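Local coordinates for protein cyclohexadienyl dehydratase (Synthetic construct, PDB 5JOS) that probably catalyses the loss of water and carbon dioxide from prephenate and arogenate in phenylalanine biosynthesis, using a periplasmic binding protein fold, at residues A[67-70]-A[71-75]; A[180-183]-A[184-188]; A[200-203]-A[204-207]; A[216-219]-A[220-223]; A[229-233]-A[234-238]. All coordinates share one frame; numbering follows the deposited sequence.

How the contacts relate
All five contacts are local and follow one another along a chain of solute-binding protein family 3. Contacts 2 and 3 are close in space, with nearest atoms about 5 Å apart: one starts helix 182-190, the other leads into strand 205-213. Contacts 4 and 5 share helix 218-233, contact 4 capping its start and contact 5 ending it, their centres 20 Å apart. Contact 1, at the start of helix 74-79, has its centre 25 Å from that of contact 2. A citric acid molecule, probably from the crystallisation liquor, lies about 4 Å from the Asp181 side chain in contact 2, and the sodium ion is about 10 Å from the side chain of Leu186.

Contact 1: A[67-70]-A[71-75]; sequences VPTT and WPTLM
The hydroxyl oxygen of Thr73 takes part in two hydrogen bonds: one is shared with the hydroxyl of Thr70, Thr73 OG1 to Thr70 OG1 at 2.8 Å, and the second is with the carboxylate of Asp77, one turn further into the helix. The two threonine side chains meet at an oblique angle, and each holds its OG1 between its own backbone N and carbonyl carbon (chi1 70° for Thr70, 56° for Thr73), which turns both hydroxyls into the bend of the chain. There the Thr70 hydroxyl also rests against the ring of Pro72, the third residue of the turn, with Thr70 OG1 3.2 Å from Pro72 CD. In the backbone, Thr73 N donates to Thr70 O at 3.0 Å in a bent bond of 139°. This is a beta turn joining strand 63-68, an outer strand of the parallel sheet, to helix 74-79, the strand-to-helix connection expected in the alpha/beta lobes of a periplasmic binding protein. Thr69 OG1 hydrogen-bonds to Asp77 OD2, the same oxygen that Thr73 uses, so one carboxylate oxygen links the residue just after the strand to Thr73 at the N-cap position. The methyl branch of Thr69 turns to the leucine instead, with Thr69 CG2 3.8 Å from Leu74 CD1; Leu74 packs further on Met212 of strand 205-213. Trp71 leads away from this bend, and its NE1 hydrogen-bonds to Asp32 OD1.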
loop_
_atom_site.group_PDB
_atom_site.type_symbol
_atom_site.label_atom_id
_atom_site.label_comp_id
_atom_site.label_asym_id
_atom_site.label_seq_id
_atom_site.Cartn_x
_atom_site.Cartn_y
_atom_site.Cartn_z
ATOM N N VAL A 67 17.977 -7.648 -2.938
ATOM C CA VAL A 67 18.117 -8.995 -3.507
ATOM C C VAL A 67 16.921 -9.215 -4.425
ATOM O O VAL A 67 15.811 -9.211 -3.931
ATOM C CB VAL A 67 18.200 -9.990 -2.387
ATOM C CG1 VAL A 67 18.252 -11.459 -2.916
ATOM C CG2 VAL A 67 19.443 -9.714 -1.558
ATOM N N PRO A 68 17.143 -9.339 -5.771
ATOM C CA PRO A 68 16.083 -9.589 -6.731
ATOM C C PRO A 68 15.291 -10.847 -6.300
ATOM O O PRO A 68 15.884 -11.826 -5.891
ATOM C CB PRO A 68 16.806 -9.861 -8.043
ATOM C CG PRO A 68 18.231 -9.373 -7.868
ATOM C CD PRO A 68 18.478 -9.222 -6.396
ATOM N N THR A 69 13.968 -10.760 -6.283
ATOM C CA THR A 69 13.130 -11.928 -6.162
ATOM C C THR A 69 11.957 -11.693 -7.146
ATOM O O THR A 69 11.871 -10.618 -7.790
ATOM C CB THR A 69 12.702 -12.150 -4.684
ATOM O OG1 THR A 69 12.050 -13.417 -4.494
ATOM C CG2 THR A 69 11.781 -11.132 -4.263
ATOM N N THR A 70 11.077 -12.676 -7.258
ATOM C CA THR A 70 9.944 -12.603 -8.179
ATOM C C THR A 70 8.709 -13.087 -7.425
ATOM O O THR A 70 8.815 -13.790 -6.389
ATOM C CB THR A 70 10.116 -13.557 -9.378
ATOM O OG1 THR A 70 9.975 -14.884 -8.897
ATOM C CG2 THR A 70 11.524 -13.433 -10.081
ATOM N N TRP A 71 7.527 -12.791 -7.953
ATOM C CA TRP A 71 6.335 -13.171 -7.214
ATOM C C TRP A 71 6.216 -14.685 -7.017
ATOM O O TRP A 71 5.824 -15.084 -5.945
ATOM C CB TRP A 71 5.050 -12.522 -7.801
ATOM C CG TRP A 71 5.151 -11.011 -7.707
ATOM C CD1 TRP A 71 5.596 -10.156 -8.692
ATOM C CD2 TRP A 71 4.962 -10.227 -6.559
ATOM N NE1 TRP A 71 5.638 -8.894 -8.209
ATOM C CE2 TRP A 71 5.273 -8.900 -6.904
ATOM C CE3 TRP A 71 4.537 -10.501 -5.257
ATOM C CZ2 TRP A 71 5.199 -7.881 -6.016
ATOM C CZ3 TRP A 71 4.510 -9.499 -4.383
ATOM C CH2 TRP A 71 4.816 -8.180 -4.762
ATOM N N PRO A 72 6.598 -15.494 -8.009
ATOM C CA PRO A 72 6.581 -16.928 -7.934
ATOM C C PRO A 72 7.599 -17.498 -6.966
ATOM O O PRO A 72 7.409 -18.554 -6.505
ATOM C CB PRO A 72 6.998 -17.369 -9.364
ATOM C CG PRO A 72 6.468 -16.257 -10.210
ATOM C CD PRO A 72 6.863 -15.066 -9.407
ATOM N N THR A 73 8.666 -16.807 -6.648
ATOM C CA THR A 73 9.644 -17.380 -5.717
ATOM C C THR A 73 9.761 -16.584 -4.437
ATOM O O THR A 73 10.655 -16.816 -3.634
ATOM C CB THR A 73 11.029 -17.354 -6.367
ATOM O OG1 THR A 73 11.311 -16.016 -6.737
ATOM C CG2 THR A 73 11.064 -18.267 -7.590
ATOM N N LEU A 74 8.875 -15.631 -4.229
ATOM C CA LEU A 74 9.013 -14.748 -3.079
ATOM C C LEU A 74 9.034 -15.533 -1.773
ATOM O O LEU A 74 9.812 -15.246 -0.850
ATOM C CB LEU A 74 7.809 -13.863 -3.026
ATOM C CG LEU A 74 7.684 -12.844 -1.917
ATOM C CD1 LEU A 74 8.807 -11.800 -2.039
ATOM C CD2 LEU A 74 6.327 -12.138 -1.948
ATOM N N MET A 75 8.112 -16.485 -1.663
ATOM C CA MET A 75 7.914 -17.146 -0.395
ATOM C C MET A 75 9.042 -18.128 -0.197
ATOM O O MET A 75 9.536 -18.215 0.921
ATOM C CB MET A 75 6.533 -17.861 -0.299
ATOM C CG MET A 75 5.290 -16.935 -0.412
ATOM S SD MET A 75 5.551 -15.465 0.694
ATOM C CE MET A 75 5.956 -16.404 2.235
#

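Contact 2: A[180-183]-A[184-188]; sequences TDTV and EALYY
The backbone bonds that run from Thr180-Val183 to Glu184-Tyr188 mark a strand-to-helix junction, where strand 177-181 of the mixed sheet passes directly into helix 182-190. Ala185 N donates to Asp181 O at 3.0 Å in an almost straight bond of 173°, and Leu186 N reaches Thr182 O at 2.9 Å. The third bond of this first turn, Tyr187 N to Val183 O, is longer at 3.2 Å. Of the apolar contacts, Thr182-Leu186 follows the same i to i+4 spacing: the two side chains lie side by side and point the same way, with Thr182 CG2 3.8 Å from Leu186 CD1, while the Thr182 hydroxyl bonds to Thr112 OG1 and Gly110 N. Thr180 CG2 sits 4.0 Å from Ala185 CB, five residues on. Among the charged groups, Asp181 is at the N-cap position, but its carboxylate makes no capping bond and pairs instead with Lys111, outside this stretch. The lysine probably eases the approach of a second negative group, Asp181 OD2 lying 4.2 Å from Glu184 OE1. Between the two residues a water accepts from Asp181 N and donates to Glu184 OE1 at 3.2 Å.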
loop_
_atom_site.group_PDB
_atom_site.type_symbol
_atom_site.label_atom_id
_atom_site.label_comp_id
_atom_site.label_asym_id
_atom_site.label_seq_id
_atom_site.Cartn_x
_atom_site.Cartn_y
_atom_site.Cartn_z
ATOM N N THR A 180 -14.002 2.513 -6.954
ATOM C CA THR A 180 -13.098 1.649 -7.676
ATOM C C THR A 180 -11.990 1.180 -6.739
ATOM O O THR A 180 -11.829 1.744 -5.667
ATOM C CB THR A 180 -12.556 2.411 -8.893
ATOM O OG1 THR A 180 -11.792 1.550 -9.713
ATOM C CG2 THR A 180 -11.728 3.523 -8.481
ATOM N N ASP A 181 -11.203 0.181 -7.153
ATOM C CA ASP A 181 -9.992 -0.180 -6.397
ATOM C C ASP A 181 -9.059 0.979 -6.169
ATOM O O ASP A 181 -8.903 1.833 -7.034
ATOM C CB ASP A 181 -9.184 -1.282 -7.070
ATOM C CG ASP A 181 -9.902 -2.612 -7.069
ATOM O OD1 ASP A 181 -10.709 -2.908 -6.202
ATOM O OD2 ASP A 181 -9.653 -3.378 -7.962
ATOM N N THR A 182 -8.361 0.932 -5.033
ATOM C CA THR A 182 -7.473 1.976 -4.624
ATOM C C THR A 182 -6.460 2.323 -5.745
ATOM O O THR A 182 -6.257 3.522 -6.078
ATOM C CB THR A 182 -6.765 1.634 -3.354
ATOM O OG1 THR A 182 -7.762 1.442 -2.355
ATOM C CG2 THR A 182 -5.812 2.749 -2.954
ATOM N N VAL A 183 -5.851 1.299 -6.323
ATOM C CA VAL A 183 -4.832 1.535 -7.295
ATOM C C VAL A 183 -5.336 2.336 -8.462
ATOM O O VAL A 183 -4.692 3.253 -8.905
ATOM C CB VAL A 183 -4.136 0.247 -7.749
ATOM C CG1 VAL A 183 -5.018 -0.627 -8.608
ATOM C CG2 VAL A 183 -2.868 0.663 -8.479
ATOM N N GLU A 184 -6.527 2.051 -8.931
ATOM C CA GLU A 184 -7.105 2.794 -9.999
ATOM C C GLU A 184 -7.477 4.201 -9.629
ATOM O O GLU A 184 -7.276 5.097 -10.437
ATOM C CB GLU A 184 -8.398 2.146 -10.484
ATOM C CG GLU A 184 -8.079 0.841 -11.111
ATOM C CD GLU A 184 -9.301 0.175 -11.659
ATOM O OE1 GLU A 184 -9.325 -1.026 -11.439
ATOM O OE2 GLU A 184 -10.167 0.834 -12.317
ATOM N N ALA A 185 -8.107 4.383 -8.497
ATOM C CA ALA A 185 -8.401 5.748 -8.031
ATOM C C ALA A 185 -7.187 6.587 -8.017
ATOM O O ALA A 185 -7.232 7.735 -8.458
ATOM C CB ALA A 185 -9.016 5.791 -6.637
ATOM N N LEU A 186 -6.099 6.050 -7.462
ATOM C CA LEU A 186 -4.917 6.829 -7.310
ATOM C C LEU A 186 -4.324 7.225 -8.671
ATOM O O LEU A 186 -3.736 8.301 -8.836
ATOM C CB LEU A 186 -3.847 6.089 -6.537
ATOM C CG LEU A 186 -4.192 5.827 -5.060
ATOM C CD1 LEU A 186 -3.080 4.966 -4.473
ATOM C CD2 LEU A 186 -4.261 7.103 -4.287
ATOM N N TYR A 187 -4.437 6.331 -9.618
ATOM C CA TYR A 187 -3.903 6.533 -10.911
ATOM C C TYR A 187 -4.729 7.556 -11.742
ATOM O O TYR A 187 -4.148 8.427 -12.377
ATOM C CB TYR A 187 -3.892 5.214 -11.600
ATOM C CG TYR A 187 -3.420 5.247 -13.015
ATOM C CD1 TYR A 187 -2.072 5.121 -13.364
ATOM C CD2 TYR A 187 -4.377 5.389 -14.017
ATOM C CE1 TYR A 187 -1.692 5.155 -14.739
ATOM C CE2 TYR A 187 -4.027 5.423 -15.347
ATOM C CZ TYR A 187 -2.717 5.311 -15.713
ATOM O OH TYR A 187 -2.555 5.358 -17.068
ATOM N N TYR A 188 -6.020 7.425 -11.754
ATOM C CA TYR A 188 -6.853 8.448 -12.345
ATOM C C TYR A 188 -6.711 9.816 -11.719
ATOM O O TYR A 188 -6.636 10.802 -12.453
ATOM C CB TYR A 188 -8.304 8.099 -12.351
ATOM C CG TYR A 188 -8.622 6.846 -13.139
ATOM C CD1 TYR A 188 -8.256 6.703 -14.470
ATOM C CD2 TYR A 188 -9.433 5.829 -12.543
ATOM C CE1 TYR A 188 -8.588 5.518 -15.184
ATOM C CE2 TYR A 188 -9.791 4.679 -13.228
ATOM C CZ TYR A 188 -9.366 4.525 -14.540
ATOM O OH TYR A 188 -9.721 3.351 -15.123
HETATM O O HOH W 1 -11.966 -1.483 -9.714
#

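Contact 3: A[200-203]-A[204-207]; sequences VDKP and FTHS
The ring of Phe204 has Val200 CG2 over one face and the carbonyl oxygen of Asp201 at its edge, in the ring plane. The other valine branch comes closest to the ring, Val200 CG1 to Phe204 CD1 at 3.2 Å. With its CG opposite the carbonyl carbon across the CA-CB bond (chi1 -72°), Phe204 turns the ring back over Val200, and Pro203 CD adds a looser contact of 4.2 Å to Phe204 CD1. A second flat group, the imidazole of His206, shares a hydrogen bond at its edge, with His206 ND1 2.7 Å from Ser207 OG. The Asp201 oxygen beside the phenylalanine is also the chief acceptor of the bend: Phe204 N donates to Asp201 O at 2.8 Å, and Thr205 N adds a weak, longer bond. A cis peptide precedes Pro203, and the backbone comes close to a type VIa turn. Thr205 folds back on the residues before and within the turn, its CG2 3.1 Å from Val200 O, just ahead of the turn, and its OG1 3.4 Å from Lys202 CD, where the two side chains cross at about a right angle. A serine in place of Phe204 would probably open a gap beside Val200 and leave the valine methyls without the ring they pack on. Beyond the turn, His206 and Ser207 form a classic beta bulge against Phe109 as strand 205-213 begins. The Phe204 ring itself meets Phe147 with planes at about 45°, and packs on Leu126 and Ile129 of helix 126-129 and on Pro113 of strand 111-116.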
loop_
_atom_site.group_PDB
_atom_site.type_symbol
_atom_site.label_atom_id
_atom_site.label_comp_id
_atom_site.label_asym_id
_atom_site.label_seq_id
_atom_site.Cartn_x
_atom_site.Cartn_y
_atom_site.Cartn_z
ATOM N N VAL A 200 -10.188 6.539 2.524
ATOM C CA VAL A 200 -11.154 6.430 3.586
ATOM C C VAL A 200 -10.856 5.063 4.220
ATOM O O VAL A 200 -10.463 4.124 3.501
ATOM C CB VAL A 200 -12.573 6.385 2.971
ATOM C CG1 VAL A 200 -13.625 6.346 4.078
ATOM C CG2 VAL A 200 -12.826 7.575 2.066
ATOM N N ASP A 201 -11.116 4.908 5.503
ATOM C CA ASP A 201 -10.899 3.630 6.235
ATOM C C ASP A 201 -12.093 2.689 6.066
ATOM O O ASP A 201 -12.765 2.742 5.059
ATOM C CB ASP A 201 -10.561 3.950 7.682
ATOM C CG ASP A 201 -9.383 4.876 7.774
ATOM O OD1 ASP A 201 -8.483 4.699 6.942
ATOM O OD2 ASP A 201 -9.339 5.787 8.620
ATOM N N LYS A 202 -12.382 1.838 7.008
ATOM C CA LYS A 202 -13.447 0.854 6.818
ATOM C C LYS A 202 -14.719 1.644 6.582
ATOM O O LYS A 202 -14.858 2.733 7.057
ATOM C CB LYS A 202 -13.659 0.039 8.079
ATOM C CG LYS A 202 -12.400 -0.614 8.649
ATOM C CD LYS A 202 -11.842 -1.667 7.689
ATOM C CE LYS A 202 -11.110 -2.794 8.422
ATOM N NZ LYS A 202 -11.144 -4.029 7.578
ATOM N N PRO A 203 -15.657 1.104 5.847
ATOM C CA PRO A 203 -15.626 -0.192 5.228
ATOM C C PRO A 203 -14.889 -0.168 3.887
ATOM O O PRO A 203 -14.876 -1.152 3.171
ATOM C CB PRO A 203 -17.135 -0.488 5.054
ATOM C CG PRO A 203 -17.752 0.870 4.782
ATOM C CD PRO A 203 -16.983 1.772 5.733
ATOM N N PHE A 204 -14.323 0.964 3.476
ATOM C CA PHE A 204 -13.766 1.040 2.102
ATOM C C PHE A 204 -12.513 0.141 1.969
ATOM O O PHE A 204 -12.382 -0.642 1.028
ATOM C CB PHE A 204 -13.411 2.481 1.764
ATOM C CG PHE A 204 -14.588 3.384 1.533
ATOM C CD1 PHE A 204 -15.282 3.981 2.587
ATOM C CD2 PHE A 204 -15.016 3.666 0.243
ATOM C CE1 PHE A 204 -16.402 4.814 2.337
ATOM C CE2 PHE A 204 -16.098 4.512 -0.009
ATOM C CZ PHE A 204 -16.788 5.091 1.041
ATOM N N THR A 205 -11.643 0.242 2.961
ATOM C CA THR A 205 -10.396 -0.516 2.999
ATOM C C THR A 205 -10.682 -1.956 3.363
ATOM O O THR A 205 -11.621 -2.204 4.038
ATOM C CB THR A 205 -9.448 0.023 4.026
ATOM O OG1 THR A 205 -10.061 -0.012 5.269
ATOM C CG2 THR A 205 -9.068 1.413 3.730
ATOM N N HIS A 206 -9.956 -2.898 2.775
ATOM C CA HIS A 206 -10.161 -4.313 3.082
ATOM C C HIS A 206 -8.874 -5.075 3.103
ATOM O O HIS A 206 -8.869 -6.241 3.357
ATOM C CB HIS A 206 -11.153 -5.008 2.113
ATOM C CG HIS A 206 -10.803 -4.930 0.662
ATOM N ND1 HIS A 206 -9.591 -5.326 0.135
ATOM C CD2 HIS A 206 -11.557 -4.554 -0.396
ATOM C CE1 HIS A 206 -9.588 -5.119 -1.165
ATOM N NE2 HIS A 206 -10.782 -4.682 -1.507
ATOM N N SER A 207 -7.785 -4.442 2.720
ATOM C CA SER A 207 -6.522 -5.055 2.740
ATOM C C SER A 207 -5.411 -4.147 3.295
ATOM O O SER A 207 -5.590 -2.978 3.552
ATOM C CB SER A 207 -6.111 -5.523 1.357
ATOM O OG SER A 207 -7.116 -6.303 0.769
#

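Contact 4: A[216-219]-A[220-223]; sequences GDQE and FLNY
Phe220 N, one of the amides at the start of helix 218-233 that has no earlier helical carbonyl to bond to, gives its hydrogen to the carboxylate of Asp217. The bond to Asp217 OD1 is 2.9 Å long and nearly straight at 163°, and it uses the oxygen's anti lone pair. A chi1 of -159° points the Asp217 carboxylate away from its own N and toward the first turn, with Asp217 OD1 also 3.6 Å from Phe220 CB. The other oxygen, OD2, accepts from Arg15 N at the start of helix 15-22, so a single carboxylate serves the beginnings of two helices, whose dipoles would probably favour its negative charge. The following amides are taken up by backbone carbonyls. Leu221 N bonds to Asp217 O at 3.3 Å, Asn222 N to Gln218 O at 2.8 Å and Tyr223 N to Glu219 O at 3.0 Å. Two longer side chains find their polar partners beyond this turn, Glu219 OE2 at Ser14 OG and Tyr223 OH at Ser59 OG. The Phe220 ring, leading away from Asp217, packs on Leu16 and Ile19 of helix 15-22, and Leu221 on Met213. Asp217 thus provides a classic N-cap, an aspartate before the first helical residue that accepts the amide three residues on.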
loop_
_atom_site.group_PDB
_atom_site.type_symbol
_atom_site.label_atom_id
_atom_site.label_comp_id
_atom_site.label_asym_id
_atom_site.label_seq_id
_atom_site.Cartn_x
_atom_site.Cartn_y
_atom_site.Cartn_z
ATOM N N GLY A 216 9.444 -16.603 13.271
ATOM C CA GLY A 216 10.241 -16.974 14.478
ATOM C C GLY A 216 11.326 -16.029 14.938
ATOM O O GLY A 216 12.129 -16.382 15.783
ATOM N N ASP A 217 11.459 -14.821 14.366
ATOM C CA ASP A 217 12.420 -13.880 14.985
ATOM C C ASP A 217 11.661 -12.718 15.486
ATOM O O ASP A 217 11.474 -11.675 14.714
ATOM C CB ASP A 217 13.585 -13.461 14.073
ATOM C CG ASP A 217 14.810 -12.925 14.906
ATOM O OD1 ASP A 217 14.926 -11.700 15.238
ATOM O OD2 ASP A 217 15.658 -13.766 15.312
ATOM N N GLN A 218 11.191 -12.811 16.743
ATOM C CA GLN A 218 10.353 -11.653 17.206
ATOM C C GLN A 218 11.205 -10.383 17.394
ATOM O O GLN A 218 10.648 -9.295 17.429
ATOM C CB GLN A 218 9.474 -11.919 18.438
ATOM C CG GLN A 218 8.170 -12.677 18.175
ATOM C CD GLN A 218 7.589 -12.641 16.740
ATOM O OE1 GLN A 218 8.090 -13.297 15.767
ATOM N NE2 GLN A 218 6.469 -11.940 16.610
ATOM N N GLU A 219 12.534 -10.532 17.506
ATOM C CA GLU A 219 13.388 -9.435 17.786
ATOM C C GLU A 219 13.453 -8.495 16.603
ATOM O O GLU A 219 13.133 -7.334 16.729
ATOM C CB GLU A 219 14.788 -9.954 18.130
ATOM C CG GLU A 219 15.582 -8.952 18.924
ATOM C CD GLU A 219 16.872 -9.534 19.511
ATOM O OE1 GLU A 219 16.849 -9.955 20.692
ATOM O OE2 GLU A 219 17.881 -9.575 18.750
ATOM N N PHE A 220 13.747 -9.015 15.416
ATOM C CA PHE A 220 13.755 -8.169 14.244
ATOM C C PHE A 220 12.350 -7.617 13.985
ATOM O O PHE A 220 12.148 -6.436 13.703
ATOM C CB PHE A 220 14.254 -8.949 13.052
ATOM C CG PHE A 220 14.508 -8.117 11.790
ATOM C CD1 PHE A 220 14.873 -6.822 11.845
ATOM C CD2 PHE A 220 14.362 -8.689 10.563
ATOM C CE1 PHE A 220 15.130 -6.090 10.703
ATOM C CE2 PHE A 220 14.594 -7.984 9.411
ATOM C CZ PHE A 220 15.000 -6.675 9.477
ATOM N N LEU A 221 11.353 -8.454 14.113
ATOM C CA LEU A 221 10.016 -8.011 13.804
ATOM C C LEU A 221 9.625 -6.856 14.774
ATOM O O LEU A 221 9.020 -5.877 14.378
ATOM C CB LEU A 221 9.030 -9.140 13.943
ATOM C CG LEU A 221 7.594 -8.644 13.894
ATOM C CD1 LEU A 221 7.258 -8.473 12.443
ATOM C CD2 LEU A 221 6.559 -9.542 14.533
ATOM N N ASN A 222 9.906 -7.017 16.054
ATOM C CA ASN A 222 9.632 -5.927 17.024
ATOM C C ASN A 222 10.393 -4.634 16.698
ATOM O O ASN A 222 9.859 -3.551 16.912
ATOM C CB ASN A 222 10.036 -6.349 18.406
ATOM C CG ASN A 222 9.059 -7.354 19.000
ATOM O OD1 ASN A 222 8.021 -7.638 18.472
ATOM N ND2 ASN A 222 9.426 -7.892 20.072
ATOM N N TYR A 223 11.659 -4.778 16.295
ATOM C CA TYR A 223 12.403 -3.616 15.856
ATOM C C TYR A 223 11.656 -2.947 14.730
ATOM O O TYR A 223 11.453 -1.772 14.728
ATOM C CB TYR A 223 13.789 -3.995 15.314
ATOM C CG TYR A 223 14.719 -2.799 15.045
ATOM C CD1 TYR A 223 14.585 -2.017 13.899
ATOM C CD2 TYR A 223 15.771 -2.474 15.926
ATOM C CE1 TYR A 223 15.420 -0.910 13.687
ATOM C CE2 TYR A 223 16.601 -1.372 15.695
ATOM C CZ TYR A 223 16.421 -0.601 14.562
ATOM O OH TYR A 223 17.244 0.483 14.282
#

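Contact 5: A[229-233]-A[234-238]; sequences DQMKQ and QGTYE
In Met231, chi1 (-151°) sets CG against the Tyr237 ring, and the bend at chi2 (77°) carries the sulfur toward Thr236. The closest touch is Met231 CG to Tyr237 CE2 at 3.5 Å, the two side chains crossing at about a right angle; further out, Met231 CE lies 3.9 Å from Thr236 CG2. Thr236 is held from its other branch as well, for Gln234 NE2 donates to Thr236 OG1 at 3.3 Å, with the hydroxyl near the plane of the amide. Were Thr236 an alanine, the Gln234 amide would be likely to lose this acceptor and turn more freely, and a gap to open beside the methionine methyl. The polar ends of the larger side chains are met by other parts of the chain: Tyr237 OH bonds to Tyr211 OH, and Lys232 NZ to Pro105 O. In the backbone, Gln234 N still makes a regular helical bond to Gln230 O at 3.0 Å. Gly235 N reaches Lys232 O at 3.1 Å, and the positive phi of Gly235 (95°) turns the chain out of the helix so that Thr236 N makes a weak bond to Met231 O. A water also joins the two helices, donating to Lys232 O and accepting from Glu238 N. This is a Schellman motif with Gly235 as the C-prime residue, ending helix 218-233 just before helix 236-245.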
loop_
_atom_site.group_PDB
_atom_site.type_symbol
_atom_site.label_atom_id
_atom_site.label_comp_id
_atom_site.label_asym_id
_atom_site.label_seq_id
_atom_site.Cartn_x
_atom_site.Cartn_y
_atom_site.Cartn_z
ATOM N N ASP A 229 6.369 2.647 13.538
ATOM C CA ASP A 229 5.623 3.574 14.300
ATOM C C ASP A 229 6.405 4.892 14.431
ATOM O O ASP A 229 5.810 5.976 14.427
ATOM C CB ASP A 229 5.265 3.006 15.638
ATOM C CG ASP A 229 4.749 4.065 16.570
ATOM O OD1 ASP A 229 5.530 4.661 17.291
ATOM O OD2 ASP A 229 3.567 4.393 16.539
ATOM N N GLN A 230 7.725 4.830 14.534
ATOM C CA GLN A 230 8.481 6.057 14.618
ATOM C C GLN A 230 8.387 6.857 13.321
ATOM O O GLN A 230 8.231 8.044 13.294
ATOM C CB GLN A 230 9.937 5.712 14.873
ATOM C CG GLN A 230 10.907 6.835 14.652
ATOM C CD GLN A 230 12.307 6.465 15.129
ATOM O OE1 GLN A 230 12.640 6.600 16.321
ATOM N NE2 GLN A 230 13.139 6.025 14.192
ATOM N N MET A 231 8.489 6.135 12.247
ATOM C CA MET A 231 8.303 6.635 10.928
ATOM C C MET A 231 6.926 7.299 10.691
ATOM O O MET A 231 6.805 8.383 10.074
ATOM C CB MET A 231 8.449 5.438 10.090
ATOM C CG MET A 231 8.950 5.643 8.762
ATOM S SD MET A 231 10.718 5.938 8.501
ATOM C CE MET A 231 10.585 5.292 6.853
ATOM N N LYS A 232 5.885 6.667 11.189
ATOM C CA LYS A 232 4.575 7.335 11.171
ATOM C C LYS A 232 4.587 8.617 11.936
ATOM O O LYS A 232 4.152 9.653 11.438
ATOM C CB LYS A 232 3.462 6.445 11.698
ATOM C CG LYS A 232 3.062 5.490 10.615
ATOM C CD LYS A 232 2.434 4.223 11.130
ATOM C CE LYS A 232 3.012 3.078 10.316
ATOM N NZ LYS A 232 2.005 2.012 10.120
ATOM N N GLN A 233 5.099 8.539 13.153
ATOM C CA GLN A 233 5.009 9.651 14.079
ATOM C C GLN A 233 5.726 10.855 13.575
ATOM O O GLN A 233 5.217 11.960 13.722
ATOM C CB GLN A 233 5.566 9.288 15.472
ATOM C CG GLN A 233 4.576 8.479 16.288
ATOM C CD GLN A 233 3.401 9.338 16.738
ATOM O OE1 GLN A 233 2.303 9.251 16.181
ATOM N NE2 GLN A 233 3.635 10.204 17.732
ATOM N N GLN A 234 6.903 10.694 12.985
ATOM C CA GLN A 234 7.580 11.896 12.518
ATOM C C GLN A 234 7.202 12.361 11.102
ATOM O O GLN A 234 7.795 13.304 10.588
ATOM C CB GLN A 234 9.050 11.725 12.620
ATOM C CG GLN A 234 9.628 10.913 11.509
ATOM C CD GLN A 234 10.750 10.058 12.044
ATOM O OE1 GLN A 234 11.239 10.296 13.168
ATOM N NE2 GLN A 234 11.131 9.017 11.273
ATOM N N GLY A 235 6.231 11.725 10.473
ATOM C CA GLY A 235 5.665 12.302 9.239
ATOM C C GLY A 235 6.291 11.745 7.985
ATOM O O GLY A 235 5.956 12.175 6.889
ATOM N N THR A 236 7.174 10.768 8.131
ATOM C CA THR A 236 7.872 10.262 6.974
ATOM C C THR A 236 6.909 9.509 6.051
ATOM O O THR A 236 7.043 9.622 4.845
ATOM C CB THR A 236 9.027 9.339 7.397
ATOM O OG1 THR A 236 9.663 9.958 8.510
ATOM C CG2 THR A 236 10.018 9.136 6.230
ATOM N N TYR A 237 5.950 8.747 6.577
ATOM C CA TYR A 237 5.030 8.088 5.652
ATOM C C TYR A 237 4.135 9.131 4.921
ATOM O O TYR A 237 3.778 8.917 3.750
ATOM C CB TYR A 237 4.164 6.977 6.250
ATOM C CG TYR A 237 4.889 5.633 6.251
ATOM C CD1 TYR A 237 5.025 4.903 5.096
ATOM C CD2 TYR A 237 5.518 5.138 7.383
ATOM C CE1 TYR A 237 5.739 3.721 5.041
ATOM C CE2 TYR A 237 6.250 3.927 7.325
ATOM C CZ TYR A 237 6.328 3.221 6.156
ATOM O OH TYR A 237 6.951 2.003 6.004
ATOM N N GLU A 238 3.773 10.202 5.573
ATOM C CA GLU A 238 2.975 11.213 4.899
ATOM C C GLU A 238 3.716 11.731 3.657
ATOM O O GLU A 238 3.126 11.880 2.612
ATOM C CB GLU A 238 2.707 12.412 5.804
ATOM C CG GLU A 238 1.601 12.189 6.772
ATOM C CD GLU A 238 1.542 13.275 7.833
ATOM O OE1 GLU A 238 1.225 12.917 8.993
ATOM O OE2 GLU A 238 1.840 14.467 7.530
HETATM O O HOH W 2 3.705 9.602 8.429
#